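Local coordinates for protein oxalate biosynthetic component 1 (Burkholderia thailandensis, PDB 5IKY) that probably makes oxalate in quorum sensing-dependent oxalogenesis, as a bifunctional enzyme that pairs an alpha/beta-hydrolase-type serine hydrolase with a lyase activity, at residues Asp960-Phe965 and Asp983-Ser988. Residues are numbered along the deposited sequence; the frame is centred on the assembly and turned at random.
Sequences DELRAF and DWLGTS
Leu985 reaches the helix with chi1 near -91°, well off a staggered position, and with CD1 anti to CA (chi2 173°), and this sets its two methyls against two consecutive residues, Leu962 and Arg963. On the helix, Arg963 has CG anti to its own carbonyl carbon (chi1 -63°), and from there the chain runs extended to NE. The methyl CD2 of Leu985 lies against the first part of that chain, 3.7 Å from Arg963 CG, so the aliphatic stem of the arginine does the touching while the guanidinium is carried onward, past the leucine. The other methyl meets Leu962, with 4.0 Å between Leu985 CD1 and Leu962 CD1. Both helix side chains cross that of Leu985 at about a right angle. No hydrogen bond spans the contact, which is small, about 123 Å² in all, and purely apolar; the backbones stay well apart, Arg963 CA and Leu985 CA being 7.0 Å from each other. Leu962 is buried and Arg963 exposed, while Leu985 is partly exposed and also touches Cys949 of helix 937-955 and Gln1046. Two residues after Leu985, Thr987 N is hydrogen-bonded to Asp945 OD2 of that same helix. The contact joins the short helix 959-966, which precedes strand 969-976, to the loop leading from that strand to its parallel neighbour 988-992, two strands of the mixed sheet in an alpha/beta-hydrolase fold.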
loop_
_atom_site.group_PDB
_atom_site.type_symbol
_atom_site.label_atom_id
_atom_site.label_comp_id
_atom_site.label_asym_id
_atom_site.label_seq_id
_atom_site.Cartn_x
_atom_site.Cartn_y
_atom_site.Cartn_z
ATOM N N ASP A 960 -1.917 -27.638 36.421
ATOM C CA ASP A 960 -1.502 -28.587 35.398
ATOM C C ASP A 960 -2.681 -29.446 34.946
ATOM O O ASP A 960 -2.746 -29.862 33.789
ATOM C CB ASP A 960 -0.369 -29.473 35.918
ATOM N N GLU A 961 -3.606 -29.710 35.863
ATOM C CA GLU A 961 -4.798 -30.490 35.540
ATOM C C GLU A 961 -5.681 -29.729 34.556
ATOM O O GLU A 961 -6.231 -30.312 33.622
ATOM C CB GLU A 961 -5.586 -30.833 36.808
ATOM N N LEU A 962 -5.807 -28.423 34.773
ATOM C CA LEU A 962 -6.563 -27.567 33.865
ATOM C C LEU A 962 -5.910 -27.517 32.488
ATOM O O LEU A 962 -6.597 -27.434 31.472
ATOM C CB LEU A 962 -6.695 -26.154 34.438
ATOM C CG LEU A 962 -7.919 -25.894 35.320
ATOM C CD1 LEU A 962 -7.796 -24.562 36.041
ATOM C CD2 LEU A 962 -9.190 -25.936 34.485
ATOM N N ARG A 963 -4.581 -27.569 32.462
ATOM C CA ARG A 963 -3.844 -27.608 31.202
ATOM C C ARG A 963 -4.137 -28.900 30.449
ATOM O O ARG A 963 -4.286 -28.896 29.226
ATOM C CB ARG A 963 -2.340 -27.476 31.443
ATOM C CG ARG A 963 -1.916 -26.159 32.067
ATOM C CD ARG A 963 -0.403 -26.024 32.074
ATOM N NE ARG A 963 0.039 -24.851 32.824
ATOM C CZ ARG A 963 1.278 -24.372 32.799
ATOM N NH1 ARG A 963 2.203 -24.962 32.054
ATOM N NH2 ARG A 963 1.590 -23.301 33.515
ATOM N N ALA A 964 -4.216 -30.002 31.188
ATOM C CA ALA A 964 -4.551 -31.294 30.604
ATOM C C ALA A 964 -5.979 -31.277 30.076
ATOM O O ALA A 964 -6.280 -31.880 29.045
ATOM C CB ALA A 964 -4.372 -32.405 31.628
ATOM N N PHE A 965 -6.852 -30.575 30.791
ATOM C CA PHE A 965 -8.244 -30.428 30.389
ATOM C C PHE A 965 -8.360 -29.675 29.067
ATOM O O PHE A 965 -9.155 -30.041 28.201
ATOM C CB PHE A 965 -9.038 -29.708 31.482
ATOM C CG PHE A 965 -10.444 -29.358 31.082
ATOM C CD1 PHE A 965 -10.765 -28.069 30.682
ATOM C CD2 PHE A 965 -11.444 -30.316 31.102
ATOM C CE1 PHE A 965 -12.056 -27.743 30.313
ATOM C CE2 PHE A 965 -12.737 -29.997 30.733
ATOM C CZ PHE A 965 -13.044 -28.709 30.339
ATOM N N ASP A 983 -1.171 -15.751 26.937
ATOM C CA ASP A 983 -0.716 -16.136 28.272
ATOM C C ASP A 983 -1.841 -16.626 29.185
ATOM O O ASP A 983 -1.626 -16.834 30.379
ATOM C CB ASP A 983 0.007 -14.963 28.938
ATOM C CG ASP A 983 1.328 -14.639 28.270
ATOM O OD1 ASP A 983 1.932 -15.556 27.672
ATOM O OD2 ASP A 983 1.763 -13.470 28.343
ATOM N N TRP A 984 -3.034 -16.814 28.629
ATOM C CA TRP A 984 -4.158 -17.320 29.410
ATOM C C TRP A 984 -4.224 -18.843 29.390
ATOM O O TRP A 984 -3.630 -19.490 28.526
ATOM C CB TRP A 984 -5.482 -16.758 28.887
ATOM C CG TRP A 984 -5.743 -15.328 29.234
ATOM C CD1 TRP A 984 -4.888 -14.458 29.845
ATOM C CD2 TRP A 984 -6.953 -14.598 28.993
ATOM N NE1 TRP A 984 -5.488 -13.230 29.995
ATOM C CE2 TRP A 984 -6.756 -13.290 29.478
ATOM C CE3 TRP A 984 -8.180 -14.922 28.405
ATOM C CZ2 TRP A 984 -7.741 -12.308 29.400
ATOM C CZ3 TRP A 984 -9.158 -13.946 28.329
ATOM C CH2 TRP A 984 -8.933 -12.655 28.823
ATOM N N LEU A 985 -4.947 -19.409 30.351
ATOM C CA LEU A 985 -5.300 -20.822 30.314
ATOM C C LEU A 985 -6.416 -21.032 29.300
ATOM O O LEU A 985 -7.486 -20.434 29.421
ATOM C CB LEU A 985 -5.746 -21.315 31.692
ATOM C CG LEU A 985 -4.693 -21.893 32.637
ATOM C CD1 LEU A 985 -5.308 -22.169 33.999
ATOM C CD2 LEU A 985 -4.097 -23.161 32.051
ATOM N N GLY A 986 -6.176 -21.871 28.299
ATOM C CA GLY A 986 -7.192 -22.106 27.292
ATOM C C GLY A 986 -6.816 -23.012 26.137
ATOM O O GLY A 986 -5.750 -23.627 26.117
ATOM N N THR A 987 -7.717 -23.079 25.163
ATOM C CA THR A 987 -7.576 -23.966 24.018
ATOM C C THR A 987 -6.522 -23.462 23.039
ATOM O O THR A 987 -6.458 -22.268 22.748
ATOM C CB THR A 987 -8.920 -24.119 23.274
ATOM O OG1 THR A 987 -9.970 -24.354 24.222
ATOM C CG2 THR A 987 -8.860 -25.268 22.284
ATOM N N SER A 988 -5.696 -24.375 22.537
ATOM C CA SER A 988 -4.708 -24.027 21.522
ATOM C C SER A 988 -5.396 -23.745 20.192
ATOM O O SER A 988 -6.363 -24.414 19.828
ATOM C CB SER A 988 -3.675 -25.143 21.365
ATOM O OG SER A 988 -2.887 -25.268 22.536
#